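PDB 5YLY: nitrate reductase from Ulva prolifera, which probably catalyses the NADH-dependent reduction of nitrate to nitrite, the first step of nitrate assimilation, and here comprises the FAD-containing cytochrome b5 reductase domain. Local coordinates for residues H69-R73 against H101-V105; E84-Y90 against K122-L127; A25-N29 against Q60-L64. Residue numbers count along the deposited sequence, not the author numbering.

Interaction 1: H69-R73 against H101-V105. With FAD (flavin-adenine dinucleotide), chain C.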
loop_
_atom_site.group_PDB
_atom_site.type_symbol
_atom_site.label_atom_id
_atom_site.label_comp_id
_atom_site.label_asym_id
_atom_site.label_seq_id
_atom_site.Cartn_x
_atom_site.Cartn_y
_atom_site.Cartn_z
ATOM N N HIS A 69 5.918 -7.107 -1.233
ATOM C CA HIS A 69 4.520 -7.500 -1.514
ATOM C C HIS A 69 4.490 -8.942 -2.068
ATOM O O HIS A 69 5.522 -9.620 -2.099
ATOM C CB HIS A 69 3.902 -6.493 -2.523
ATOM C CG HIS A 69 4.556 -6.478 -3.880
ATOM N ND1 HIS A 69 5.585 -5.599 -4.182
ATOM C CD2 HIS A 69 4.246 -7.187 -4.997
ATOM C CE1 HIS A 69 5.898 -5.828 -5.453
ATOM N NE2 HIS A 69 5.108 -6.766 -5.986
ATOM N N MET A 70 3.315 -9.394 -2.523
ATOM C CA MET A 70 3.140 -10.750 -3.053
ATOM C C MET A 70 2.415 -10.715 -4.385
ATOM O O MET A 70 1.706 -9.751 -4.671
ATOM C CB MET A 70 2.309 -11.606 -2.069
ATOM C CG MET A 70 0.931 -11.044 -1.799
ATOM S SD MET A 70 -0.126 -11.832 -0.526
ATOM C CE MET A 70 1.072 -12.334 0.631
ATOM N N LEU A 71 2.549 -11.778 -5.167
ATOM C CA LEU A 71 1.801 -11.886 -6.408
ATOM C C LEU A 71 0.740 -12.928 -6.142
ATOM O O LEU A 71 1.026 -14.013 -5.621
ATOM C CB LEU A 71 2.720 -12.319 -7.581
ATOM C CG LEU A 71 3.877 -11.382 -7.854
ATOM C CD1 LEU A 71 4.766 -11.951 -8.977
ATOM C CD2 LEU A 71 3.385 -9.989 -8.211
ATOM N N ILE A 72 -0.491 -12.589 -6.441
ATOM C CA ILE A 72 -1.585 -13.521 -6.208
ATOM C C ILE A 72 -2.170 -13.889 -7.552
ATOM O O ILE A 72 -2.372 -13.004 -8.386
ATOM C CB ILE A 72 -2.643 -12.886 -5.285
ATOM C CG1 ILE A 72 -1.999 -12.562 -3.899
ATOM C CG2 ILE A 72 -3.871 -13.799 -5.144
ATOM C CD1 ILE A 72 -2.743 -11.742 -3.034
ATOM N N ARG A 73 -2.432 -15.177 -7.751
ATOM C CA ARG A 73 -2.959 -15.622 -9.045
ATOM C C ARG A 73 -4.011 -16.692 -8.923
ATOM O O ARG A 73 -4.092 -17.385 -7.900
ATOM C CB ARG A 73 -1.823 -16.090 -9.978
ATOM C CG ARG A 73 -1.256 -17.445 -9.646
ATOM C CD ARG A 73 -0.112 -17.822 -10.580
ATOM N NE ARG A 73 0.104 -19.255 -10.517
ATOM C CZ ARG A 73 0.821 -19.939 -11.404
ATOM N NH1 ARG A 73 0.939 -21.256 -11.294
ATOM N NH2 ARG A 73 1.437 -19.310 -12.398
ATOM N N HIS A 101 -2.667 -16.427 8.869
ATOM C CA HIS A 101 -3.490 -15.889 7.796
ATOM C C HIS A 101 -2.926 -14.549 7.374
ATOM O O HIS A 101 -2.117 -13.969 8.096
ATOM C CB HIS A 101 -4.991 -15.747 8.241
ATOM C CG HIS A 101 -5.271 -14.646 9.234
ATOM N ND1 HIS A 101 -5.271 -14.884 10.589
ATOM C CD2 HIS A 101 -5.564 -13.340 9.024
ATOM C CE1 HIS A 101 -5.563 -13.724 11.162
ATOM N NE2 HIS A 101 -5.745 -12.769 10.259
ATOM N N PHE A 102 -3.395 -14.033 6.244
ATOM C CA PHE A 102 -3.147 -12.661 5.814
ATOM C C PHE A 102 -4.461 -12.093 5.323
ATOM O O PHE A 102 -5.337 -12.838 4.829
ATOM C CB PHE A 102 -2.040 -12.515 4.757
ATOM C CG PHE A 102 -2.298 -13.192 3.428
ATOM C CD1 PHE A 102 -2.977 -12.533 2.416
ATOM C CD2 PHE A 102 -1.866 -14.489 3.194
ATOM C CE1 PHE A 102 -3.227 -13.168 1.182
ATOM C CE2 PHE A 102 -2.081 -15.114 1.957
ATOM C CZ PHE A 102 -2.746 -14.451 0.949
ATOM N N ASP A 103 -4.573 -10.775 5.408
ATOM C CA ASP A 103 -5.776 -10.076 4.967
ATOM C C ASP A 103 -5.431 -9.227 3.781
ATOM O O ASP A 103 -4.450 -8.507 3.851
ATOM C CB ASP A 103 -6.248 -9.122 6.080
ATOM C CG ASP A 103 -6.818 -9.784 7.304
ATOM O OD1 ASP A 103 -6.906 -11.035 7.317
ATOM O OD2 ASP A 103 -7.124 -9.061 8.269
ATOM N N LEU A 104 -6.284 -9.223 2.751
ATOM C CA LEU A 104 -6.092 -8.352 1.600
ATOM C C LEU A 104 -7.268 -7.407 1.610
ATOM O O LEU A 104 -8.403 -7.867 1.710
ATOM C CB LEU A 104 -6.155 -9.103 0.249
ATOM C CG LEU A 104 -5.197 -10.212 -0.009
ATOM C CD1 LEU A 104 -5.484 -10.771 -1.407
ATOM C CD2 LEU A 104 -3.709 -9.722 0.119
ATOM N N VAL A 105 -7.015 -6.111 1.436
ATOM C CA VAL A 105 -8.109 -5.147 1.275
ATOM C C VAL A 105 -8.067 -4.797 -0.200
ATOM O O VAL A 105 -7.042 -4.322 -0.691
ATOM C CB VAL A 105 -7.935 -3.941 2.232
ATOM C CG1 VAL A 105 -8.865 -2.792 1.848
ATOM C CG2 VAL A 105 -8.182 -4.386 3.661
HETATM P PA FAD C . -7.372 -4.629 -14.467
HETATM O O1A FAD C . -8.119 -5.608 -15.293
HETATM O O2A FAD C . -5.881 -4.868 -14.402
HETATM O O5B FAD C . -7.725 -3.141 -15.014
HETATM C C5B FAD C . -6.677 -2.160 -15.166
HETATM C C4B FAD C . -7.098 -0.844 -14.560
HETATM O O4B FAD C . -8.345 -0.389 -15.134
HETATM C C3B FAD C . -7.364 -0.852 -13.063
HETATM O O3B FAD C . -6.157 -0.841 -12.304
HETATM C C2B FAD C . -8.201 0.417 -12.885
HETATM O O2B FAD C . -7.394 1.577 -12.715
HETATM C C1B FAD C . -8.982 0.487 -14.213
HETATM N N9A FAD C . -10.396 0.123 -14.106
HETATM C C8A FAD C . -10.991 -1.013 -14.590
HETATM N N7A FAD C . -12.273 -1.103 -14.323
HETATM C C5A FAD C . -12.539 0.051 -13.602
HETATM C C6A FAD C . -13.706 0.530 -12.969
HETATM N N6A FAD C . -14.811 -0.200 -12.802
HETATM N N1A FAD C . -13.643 1.738 -12.362
HETATM C C2A FAD C . -12.475 2.393 -12.350
HETATM N N3A FAD C . -11.299 2.016 -12.864
HETATM C C4A FAD C . -11.397 0.828 -13.478
HETATM N N1 FAD C . -4.958 -3.301 -5.173
HETATM C C2 FAD C . -5.834 -3.455 -4.131
HETATM O O2 FAD C . -7.056 -3.372 -4.321
HETATM N N3 FAD C . -5.339 -3.712 -2.842
HETATM C C4 FAD C . -3.994 -3.823 -2.494
HETATM O O4 FAD C . -3.666 -4.134 -1.365
HETATM C C4X FAD C . -3.069 -3.625 -3.607
HETATM N N5 FAD C . -1.781 -3.673 -3.361
HETATM C C5X FAD C . -0.901 -3.445 -4.421
HETATM C C6 FAD C . 0.478 -3.462 -4.164
HETATM C C7 FAD C . 1.399 -3.243 -5.188
HETATM C C7M FAD C . 2.871 -3.239 -4.854
HETATM C C8 FAD C . 0.938 -2.995 -6.510
HETATM C C8M FAD C . 1.911 -2.801 -7.658
HETATM C C9 FAD C . -0.433 -2.956 -6.760
HETATM C C9A FAD C . -1.356 -3.185 -5.729
HETATM N N10 FAD C . -2.768 -3.185 -5.960
HETATM C C10 FAD C . -3.655 -3.378 -4.920
HETATM C "C1'" FAD C . -3.332 -3.125 -7.320
HETATM C "C2'" FAD C . -3.522 -4.508 -7.946
HETATM O "O2'" FAD C . -2.262 -5.071 -8.319
HETATM C "C3'" FAD C . -4.432 -4.482 -9.174
HETATM O "O3'" FAD C . -3.890 -3.613 -10.160
HETATM C "C4'" FAD C . -5.891 -4.131 -8.869
HETATM O "O4'" FAD C . -6.441 -5.138 -8.019
HETATM C "C5'" FAD C . -6.755 -4.000 -10.108
HETATM O "O5'" FAD C . -6.541 -5.154 -10.949
HETATM P P FAD C . -7.723 -5.766 -11.853
HETATM O O1P FAD C . -7.256 -7.027 -12.472
HETATM O O2P FAD C . -9.013 -5.817 -11.072
HETATM O O3P FAD C . -7.887 -4.633 -12.955
#
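Strands 69-73 and 101-105 run almost at right angles, their N-to-C directions 81° apart and their axes 11.2 Å apart at closest approach. Even the nearest CA atoms, those of Ile72 and Leu104, are 10.4 Å from each other, too far for backbone pairing, so side chains alone bridge the gap. Alternation along each strand sends Met70 and Ile72 inward from one side and Phe102 and Leu104 from the other. The end of the Met70 side chain lies over one face of the Phe102 ring in a Met-aromatic contact: its SD is 4.1 Å from the Phe102 ring centroid, and its CE stands 4.2 Å from that centroid, almost on the ring normal, as a CH-pi contact. Such orthogonal packing of strands from one antiparallel sheet is what the closed six-stranded barrel of the ferredoxin reductase-like FAD-binding domain produces, and these four buried residues fill part of its interior. Beside this pair, Ile72 CD1 presses against Leu104 CD1 at 3.3 Å, and Met70 SD also reaches Leu104 CD2 at 4.2 Å. Val105 O accepts a 2.8 Å hydrogen bond from FAD N3, and the flavin methyl C7M lies over one face of the His69 ring, 3.7 Å from His69 ND1.

Interaction 2: E84-Y90 against K122-L127. With FAD (flavin-adenine dinucleotide), chain C.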
loop_
_atom_site.group_PDB
_atom_site.type_symbol
_atom_site.label_atom_id
_atom_site.label_comp_id
_atom_site.label_asym_id
_atom_site.label_seq_id
_atom_site.Cartn_x
_atom_site.Cartn_y
_atom_site.Cartn_z
ATOM N N GLU A 84 -7.313 -19.577 -18.240
ATOM C CA GLU A 84 -6.504 -18.371 -18.244
ATOM C C GLU A 84 -5.978 -18.163 -16.839
ATOM O O GLU A 84 -6.746 -18.250 -15.880
ATOM C CB GLU A 84 -7.359 -17.163 -18.666
ATOM C CG GLU A 84 -6.590 -15.862 -18.829
ATOM C CD GLU A 84 -7.416 -14.610 -19.062
ATOM O OE1 GLU A 84 -8.657 -14.716 -19.202
ATOM O OE2 GLU A 84 -6.811 -13.515 -19.101
ATOM N N VAL A 85 -4.675 -17.906 -16.717
ATOM C CA VAL A 85 -4.056 -17.615 -15.414
ATOM C C VAL A 85 -3.996 -16.092 -15.307
ATOM O O VAL A 85 -3.478 -15.442 -16.220
ATOM C CB VAL A 85 -2.657 -18.269 -15.261
ATOM C CG1 VAL A 85 -2.100 -18.046 -13.863
ATOM C CG2 VAL A 85 -2.694 -19.758 -15.580
ATOM N N VAL A 86 -4.561 -15.516 -14.216
ATOM C CA VAL A 86 -4.599 -14.067 -14.007
ATOM C C VAL A 86 -3.863 -13.815 -12.702
ATOM O O VAL A 86 -4.127 -14.508 -11.717
ATOM C CB VAL A 86 -6.063 -13.511 -13.960
ATOM C CG1 VAL A 86 -6.079 -11.981 -13.868
ATOM C CG2 VAL A 86 -6.875 -13.989 -15.170
ATOM N N MET A 87 -2.940 -12.852 -12.716
ATOM C CA MET A 87 -2.061 -12.538 -11.588
ATOM C C MET A 87 -1.985 -11.027 -11.369
ATOM O O MET A 87 -1.897 -10.285 -12.360
ATOM C CB MET A 87 -0.674 -13.134 -11.945
ATOM C CG MET A 87 0.495 -12.791 -11.014
ATOM S SD MET A 87 2.049 -12.999 -11.972
ATOM C CE MET A 87 2.183 -11.401 -12.724
ATOM N N ARG A 88 -1.966 -10.579 -10.081
ATOM C CA ARG A 88 -1.809 -9.172 -9.715
ATOM C C ARG A 88 -1.008 -9.090 -8.424
ATOM O O ARG A 88 -1.047 -10.035 -7.622
ATOM C CB ARG A 88 -3.162 -8.445 -9.531
ATOM C CG ARG A 88 -4.050 -8.369 -10.772
ATOM C CD ARG A 88 -3.516 -7.465 -11.873
ATOM N NE ARG A 88 -4.473 -7.347 -12.977
ATOM C CZ ARG A 88 -4.483 -8.086 -14.090
ATOM N NH1 ARG A 88 -3.574 -9.037 -14.277
ATOM N NH2 ARG A 88 -5.408 -7.887 -15.015
ATOM N N ALA A 89 -0.327 -7.956 -8.212
ATOM C CA ALA A 89 0.421 -7.671 -6.993
ATOM C C ALA A 89 -0.518 -7.168 -5.888
ATOM O O ALA A 89 -1.426 -6.403 -6.175
ATOM C CB ALA A 89 1.465 -6.604 -7.265
ATOM N N TYR A 90 -0.285 -7.578 -4.631
ATOM C CA TYR A 90 -1.051 -7.094 -3.464
ATOM C C TYR A 90 -0.129 -6.974 -2.275
ATOM O O TYR A 90 0.759 -7.820 -2.068
ATOM C CB TYR A 90 -2.253 -7.995 -3.086
ATOM C CG TYR A 90 -3.301 -7.989 -4.164
ATOM C CD1 TYR A 90 -4.232 -6.946 -4.257
ATOM C CD2 TYR A 90 -3.292 -8.949 -5.176
ATOM C CE1 TYR A 90 -5.124 -6.869 -5.326
ATOM C CE2 TYR A 90 -4.225 -8.910 -6.217
ATOM C CZ TYR A 90 -5.094 -7.840 -6.320
ATOM O OH TYR A 90 -5.924 -7.776 -7.416
ATOM N N LYS A 122 -10.286 -7.181 -14.175
ATOM C CA LYS A 122 -10.269 -8.641 -14.302
ATOM C C LYS A 122 -10.083 -9.411 -12.969
ATOM O O LYS A 122 -10.950 -10.206 -12.605
ATOM C CB LYS A 122 -9.219 -9.068 -15.343
ATOM C CG LYS A 122 -9.307 -10.535 -15.756
ATOM C CD LYS A 122 -8.863 -10.770 -17.196
ATOM C CE LYS A 122 -7.377 -10.624 -17.442
ATOM N NZ LYS A 122 -7.052 -10.725 -18.899
ATOM N N PHE A 123 -8.956 -9.207 -12.277
ATOM C CA PHE A 123 -8.640 -9.951 -11.073
ATOM C C PHE A 123 -9.431 -9.521 -9.835
ATOM O O PHE A 123 -9.788 -10.400 -9.033
ATOM C CB PHE A 123 -7.140 -9.941 -10.803
ATOM C CG PHE A 123 -6.709 -11.103 -9.941
ATOM C CD1 PHE A 123 -6.825 -12.416 -10.404
ATOM C CD2 PHE A 123 -6.248 -10.892 -8.643
ATOM C CE1 PHE A 123 -6.462 -13.493 -9.591
ATOM C CE2 PHE A 123 -5.852 -11.967 -7.846
ATOM C CZ PHE A 123 -5.948 -13.259 -8.333
ATOM N N SER A 124 -9.733 -8.210 -9.665
ATOM C CA SER A 124 -10.552 -7.814 -8.502
ATOM C C SER A 124 -11.964 -8.464 -8.567
ATOM O O SER A 124 -12.483 -8.870 -7.527
ATOM C CB SER A 124 -10.617 -6.301 -8.326
ATOM O OG SER A 124 -11.159 -5.672 -9.473
ATOM N N GLN A 125 -12.544 -8.644 -9.785
ATOM C CA GLN A 125 -13.840 -9.329 -9.911
ATOM C C GLN A 125 -13.656 -10.843 -9.689
ATOM O O GLN A 125 -14.523 -11.481 -9.092
ATOM C CB GLN A 125 -14.527 -9.034 -11.257
ATOM C CG GLN A 125 -14.919 -7.588 -11.409
ATOM C CD GLN A 125 -15.476 -7.304 -12.783
ATOM O OE1 GLN A 125 -16.682 -7.337 -12.992
ATOM N NE2 GLN A 125 -14.616 -6.989 -13.745
ATOM N N ILE A 126 -12.500 -11.415 -10.116
ATOM C CA ILE A 126 -12.224 -12.832 -9.854
ATOM C C ILE A 126 -12.225 -13.057 -8.340
ATOM O O ILE A 126 -12.882 -13.981 -7.860
ATOM C CB ILE A 126 -10.908 -13.306 -10.529
ATOM C CG1 ILE A 126 -11.134 -13.477 -12.054
ATOM C CG2 ILE A 126 -10.395 -14.621 -9.897
ATOM C CD1 ILE A 126 -9.821 -13.500 -12.870
ATOM N N LEU A 127 -11.492 -12.199 -7.592
ATOM C CA LEU A 127 -11.430 -12.278 -6.135
ATOM C C LEU A 127 -12.820 -12.116 -5.527
ATOM O O LEU A 127 -13.240 -12.965 -4.745
ATOM C CB LEU A 127 -10.491 -11.206 -5.578
ATOM C CG LEU A 127 -8.993 -11.390 -5.902
ATOM C CD1 LEU A 127 -8.192 -10.193 -5.347
ATOM C CD2 LEU A 127 -8.463 -12.718 -5.300
HETATM P PA FAD C . -7.372 -4.629 -14.467
HETATM O O1A FAD C . -8.119 -5.608 -15.293
HETATM O O2A FAD C . -5.881 -4.868 -14.402
HETATM O O5B FAD C . -7.725 -3.141 -15.014
HETATM C C5B FAD C . -6.677 -2.160 -15.166
HETATM C C4B FAD C . -7.098 -0.844 -14.560
HETATM O O4B FAD C . -8.345 -0.389 -15.134
HETATM C C3B FAD C . -7.364 -0.852 -13.063
HETATM O O3B FAD C . -6.157 -0.841 -12.304
HETATM C C2B FAD C . -8.201 0.417 -12.885
HETATM O O2B FAD C . -7.394 1.577 -12.715
HETATM C C1B FAD C . -8.982 0.487 -14.213
HETATM N N9A FAD C . -10.396 0.123 -14.106
HETATM C C8A FAD C . -10.991 -1.013 -14.590
HETATM N N7A FAD C . -12.273 -1.103 -14.323
HETATM C C5A FAD C . -12.539 0.051 -13.602
HETATM C C6A FAD C . -13.706 0.530 -12.969
HETATM N N6A FAD C . -14.811 -0.200 -12.802
HETATM N N1A FAD C . -13.643 1.738 -12.362
HETATM C C2A FAD C . -12.475 2.393 -12.350
HETATM N N3A FAD C . -11.299 2.016 -12.864
HETATM C C4A FAD C . -11.397 0.828 -13.478
HETATM N N1 FAD C . -4.958 -3.301 -5.173
HETATM C C2 FAD C . -5.834 -3.455 -4.131
HETATM O O2 FAD C . -7.056 -3.372 -4.321
HETATM N N3 FAD C . -5.339 -3.712 -2.842
HETATM C C4 FAD C . -3.994 -3.823 -2.494
HETATM O O4 FAD C . -3.666 -4.134 -1.365
HETATM C C4X FAD C . -3.069 -3.625 -3.607
HETATM N N5 FAD C . -1.781 -3.673 -3.361
HETATM C C5X FAD C . -0.901 -3.445 -4.421
HETATM C C6 FAD C . 0.478 -3.462 -4.164
HETATM C C7 FAD C . 1.399 -3.243 -5.188
HETATM C C7M FAD C . 2.871 -3.239 -4.854
HETATM C C8 FAD C . 0.938 -2.995 -6.510
HETATM C C8M FAD C . 1.911 -2.801 -7.658
HETATM C C9 FAD C . -0.433 -2.956 -6.760
HETATM C C9A FAD C . -1.356 -3.185 -5.729
HETATM N N10 FAD C . -2.768 -3.185 -5.960
HETATM C C10 FAD C . -3.655 -3.378 -4.920
HETATM C "C1'" FAD C . -3.332 -3.125 -7.320
HETATM C "C2'" FAD C . -3.522 -4.508 -7.946
HETATM O "O2'" FAD C . -2.262 -5.071 -8.319
HETATM C "C3'" FAD C . -4.432 -4.482 -9.174
HETATM O "O3'" FAD C . -3.890 -3.613 -10.160
HETATM C "C4'" FAD C . -5.891 -4.131 -8.869
HETATM O "O4'" FAD C . -6.441 -5.138 -8.019
HETATM C "C5'" FAD C . -6.755 -4.000 -10.108
HETATM O "O5'" FAD C . -6.541 -5.154 -10.949
HETATM P P FAD C . -7.723 -5.766 -11.853
HETATM O O1P FAD C . -7.256 -7.027 -12.472
HETATM O O2P FAD C . -9.013 -5.817 -11.072
HETATM O O3P FAD C . -7.887 -4.633 -12.955
#
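Helix 122-127 lies across strand 85-90 at 99°, with the axes 8.7 Å apart, and Phe123 is the main bump between them. Its ring drops from the first turn of the helix onto the strand, where Val86, Arg88 and Tyr90, alternate residues of one strand face, form the hollow that receives it. Val86 CG1 packs against Phe123 CD1 at 3.6 Å, the aliphatic part of Arg88 leans on the base of the side chain (CG to Phe123 CB, 3.5 Å), and Tyr90 meets the ring edge, its OH 3.4 Å from Phe123 CD2. One turn further along, smaller bumps close the hollow: Ile126 CD1 touches Val86 CG2 at 3.8 Å, and Leu127 CD1 approaches Tyr90 CZ at 4.0 Å. The strand belongs to the barrel of the ferredoxin reductase-like FAD-binding domain, and the helix, in the connection between strands 101-107 and 135-142, packs against it with its N-terminus facing the cofactor pyrophosphate. Here Lys122 N, Phe123 N and Ser124 N donate to FAD O1A, O1P and O2P at 2.9, 2.8 and 2.9 Å, and Ser124 OG adds a 2.7 Å bond to O2P. From the strand, Arg88 reaches the same phosphates through weak hydrogen bonds, its NE 2.8 Å from FAD O1P and its NH2 3.1 Å from FAD O2A, while Tyr90 OH shares a 2.8 Å hydrogen bond with ribityl O4' and Ala89 O accepts one of 2.7 Å from O2'. At the exposed end of the contact, Lys122 NZ forms a 2.8 Å salt bridge with OE2 of the poorly ordered Glu84.

Interaction 3: A25-N29 against Q60-L64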
loop_
_atom_site.group_PDB
_atom_site.type_symbol
_atom_site.label_atom_id
_atom_site.label_comp_id
_atom_site.label_asym_id
_atom_site.label_seq_id
_atom_site.Cartn_x
_atom_site.Cartn_y
_atom_site.Cartn_z
ATOM N N ALA A 25 9.469 -21.944 9.731
ATOM C CA ALA A 25 9.502 -21.881 8.269
ATOM C C ALA A 25 8.367 -20.968 7.763
ATOM O O ALA A 25 7.199 -21.233 8.076
ATOM C CB ALA A 25 9.338 -23.257 7.681
ATOM N N PRO A 26 8.671 -19.934 6.946
ATOM C CA PRO A 26 7.594 -19.029 6.499
ATOM C C PRO A 26 6.753 -19.611 5.370
ATOM O O PRO A 26 7.199 -20.515 4.664
ATOM C CB PRO A 26 8.357 -17.780 6.041
ATOM C CG PRO A 26 9.668 -18.303 5.558
ATOM C CD PRO A 26 9.998 -19.472 6.473
ATOM N N PHE A 27 5.553 -19.068 5.188
ATOM C CA PHE A 27 4.661 -19.443 4.103
ATOM C C PHE A 27 5.246 -18.997 2.757
ATOM O O PHE A 27 5.348 -19.818 1.848
ATOM C CB PHE A 27 3.288 -18.823 4.298
ATOM C CG PHE A 27 2.326 -19.023 3.147
ATOM C CD1 PHE A 27 1.622 -20.209 3.010
ATOM C CD2 PHE A 27 2.075 -18.001 2.240
ATOM C CE1 PHE A 27 0.711 -20.390 1.967
ATOM C CE2 PHE A 27 1.126 -18.173 1.215
ATOM C CZ PHE A 27 0.452 -19.367 1.093
ATOM N N LEU A 28 5.635 -17.716 2.628
ATOM C CA LEU A 28 6.166 -17.202 1.366
ATOM C C LEU A 28 7.499 -17.812 0.961
ATOM O O LEU A 28 8.443 -17.893 1.763
ATOM C CB LEU A 28 6.246 -15.678 1.346
ATOM C CG LEU A 28 4.913 -14.939 1.459
ATOM C CD1 LEU A 28 5.171 -13.488 1.646
ATOM C CD2 LEU A 28 4.007 -15.207 0.229
ATOM N N ASN A 29 7.544 -18.268 -0.297
ATOM C CA ASN A 29 8.725 -18.885 -0.902
ATOM C C ASN A 29 8.830 -18.291 -2.302
ATOM O O ASN A 29 7.953 -18.533 -3.129
ATOM C CB ASN A 29 8.600 -20.410 -0.944
ATOM C CG ASN A 29 9.816 -21.082 -1.519
ATOM O OD1 ASN A 29 10.620 -20.463 -2.223
ATOM N ND2 ASN A 29 9.953 -22.373 -1.275
ATOM N N GLN A 60 1.491 -20.316 11.322
ATOM C CA GLN A 60 2.562 -20.077 10.365
ATOM C C GLN A 60 2.875 -18.620 10.163
ATOM O O GLN A 60 1.982 -17.788 10.116
ATOM C CB GLN A 60 2.280 -20.789 9.024
ATOM C CG GLN A 60 3.495 -20.884 8.101
ATOM C CD GLN A 60 3.211 -21.519 6.762
ATOM O OE1 GLN A 60 2.108 -21.437 6.219
ATOM N NE2 GLN A 60 4.210 -22.173 6.197
ATOM N N LEU A 61 4.178 -18.329 10.097
ATOM C CA LEU A 61 4.704 -16.993 9.828
ATOM C C LEU A 61 4.466 -16.714 8.340
ATOM O O LEU A 61 4.718 -17.585 7.503
ATOM C CB LEU A 61 6.226 -17.029 10.112
ATOM C CG LEU A 61 7.049 -15.741 9.909
ATOM C CD1 LEU A 61 6.647 -14.679 10.919
ATOM C CD2 LEU A 61 8.530 -16.042 10.037
ATOM N N LEU A 62 4.004 -15.503 8.004
ATOM C CA LEU A 62 3.807 -15.154 6.600
ATOM C C LEU A 62 5.144 -15.099 5.856
ATOM O O LEU A 62 5.247 -15.667 4.777
ATOM C CB LEU A 62 3.081 -13.819 6.469
ATOM C CG LEU A 62 2.840 -13.308 5.042
ATOM C CD1 LEU A 62 1.993 -14.307 4.194
ATOM C CD2 LEU A 62 2.167 -11.931 5.094
ATOM N N GLY A 63 6.120 -14.399 6.420
ATOM C CA GLY A 63 7.450 -14.257 5.831
ATOM C C GLY A 63 7.503 -13.179 4.771
ATOM O O GLY A 63 8.116 -13.374 3.715
ATOM N N LEU A 64 6.848 -12.047 5.048
ATOM C CA LEU A 64 6.791 -10.903 4.146
ATOM C C LEU A 64 7.555 -9.756 4.800
ATOM O O LEU A 64 7.016 -9.105 5.709
ATOM C CB LEU A 64 5.321 -10.463 3.847
ATOM C CG LEU A 64 5.178 -9.317 2.807
ATOM C CD1 LEU A 64 5.731 -9.744 1.414
ATOM C CD2 LEU A 64 3.706 -8.875 2.670
HETATM O O HOH W 1 6.180 -20.363 10.449
HETATM O O HOH W 2 9.634 -15.436 2.972
#
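Two backbone hydrogen bonds tie segment 25-29, the start of the ordered chain, to loop 60-64, both irregular. Phe27 N donates to Leu61 O at 2.9 Å and Leu28 N to Leu62 O at 3.0 Å, and Pro26 CA adds a CA-H...O contact to Leu61 O at 3.4 Å. Two waters extend this polar seam. One bridges Ala25 O (2.7 Å) and Leu61 N (2.9 Å); the other donates to both Leu28 O (3.0 Å) and Gly63 O (2.7 Å). The apolar contacts centre on Leu62, whose CD1 lies 4.1 Å from Leu28 CG and 4.2 Å from Phe27 CD2, while Leu28 CD1 meets Leu64 CB at 3.7 Å. Gly63 lets the backbones close in: Pro26 CB sits 3.6 Å from its CA, where a side chain would clash, and its positive phi also favours glycine. Gln60 OE1 lies 3.5 Å from Phe27 CB, its NE2 hydrogen-bonded to Glu56 OE1. Phe27 and Leu28 also touch Val138 of strand 135-142, so segment 25-29, ahead of strand 34-43, packs on both this barrel loop and that strand. The cross-segment hydrogen bonds use main-chain groups alone, so the polar pairing does not depend on side-chain groups, though it needs the close approach that Gly63 allows.

Interactions 1 and 2 share a sheet: strands 69-75 and 85-90 are neighbours in it, with Ile72 N 2.9 Å from Arg88 O and Met70 O 2.9 Å from Tyr90 N in probable hydrogen bonds. Both contacts touch FAD, but interaction 1 is wholly buried and apolar between its segments, whereas interaction 2 runs from a buried aromatic patch to an exposed salt bridge and gathers the phosphate-binding groups. Interaction 3, partly buried and nearer the surface, relies on main-chain hydrogen bonds and water. It still reaches the same interior as interaction 1, where Leu28 and Leu62 pack on Met70, but stays about 6 Å, nearest atoms, from interaction 2.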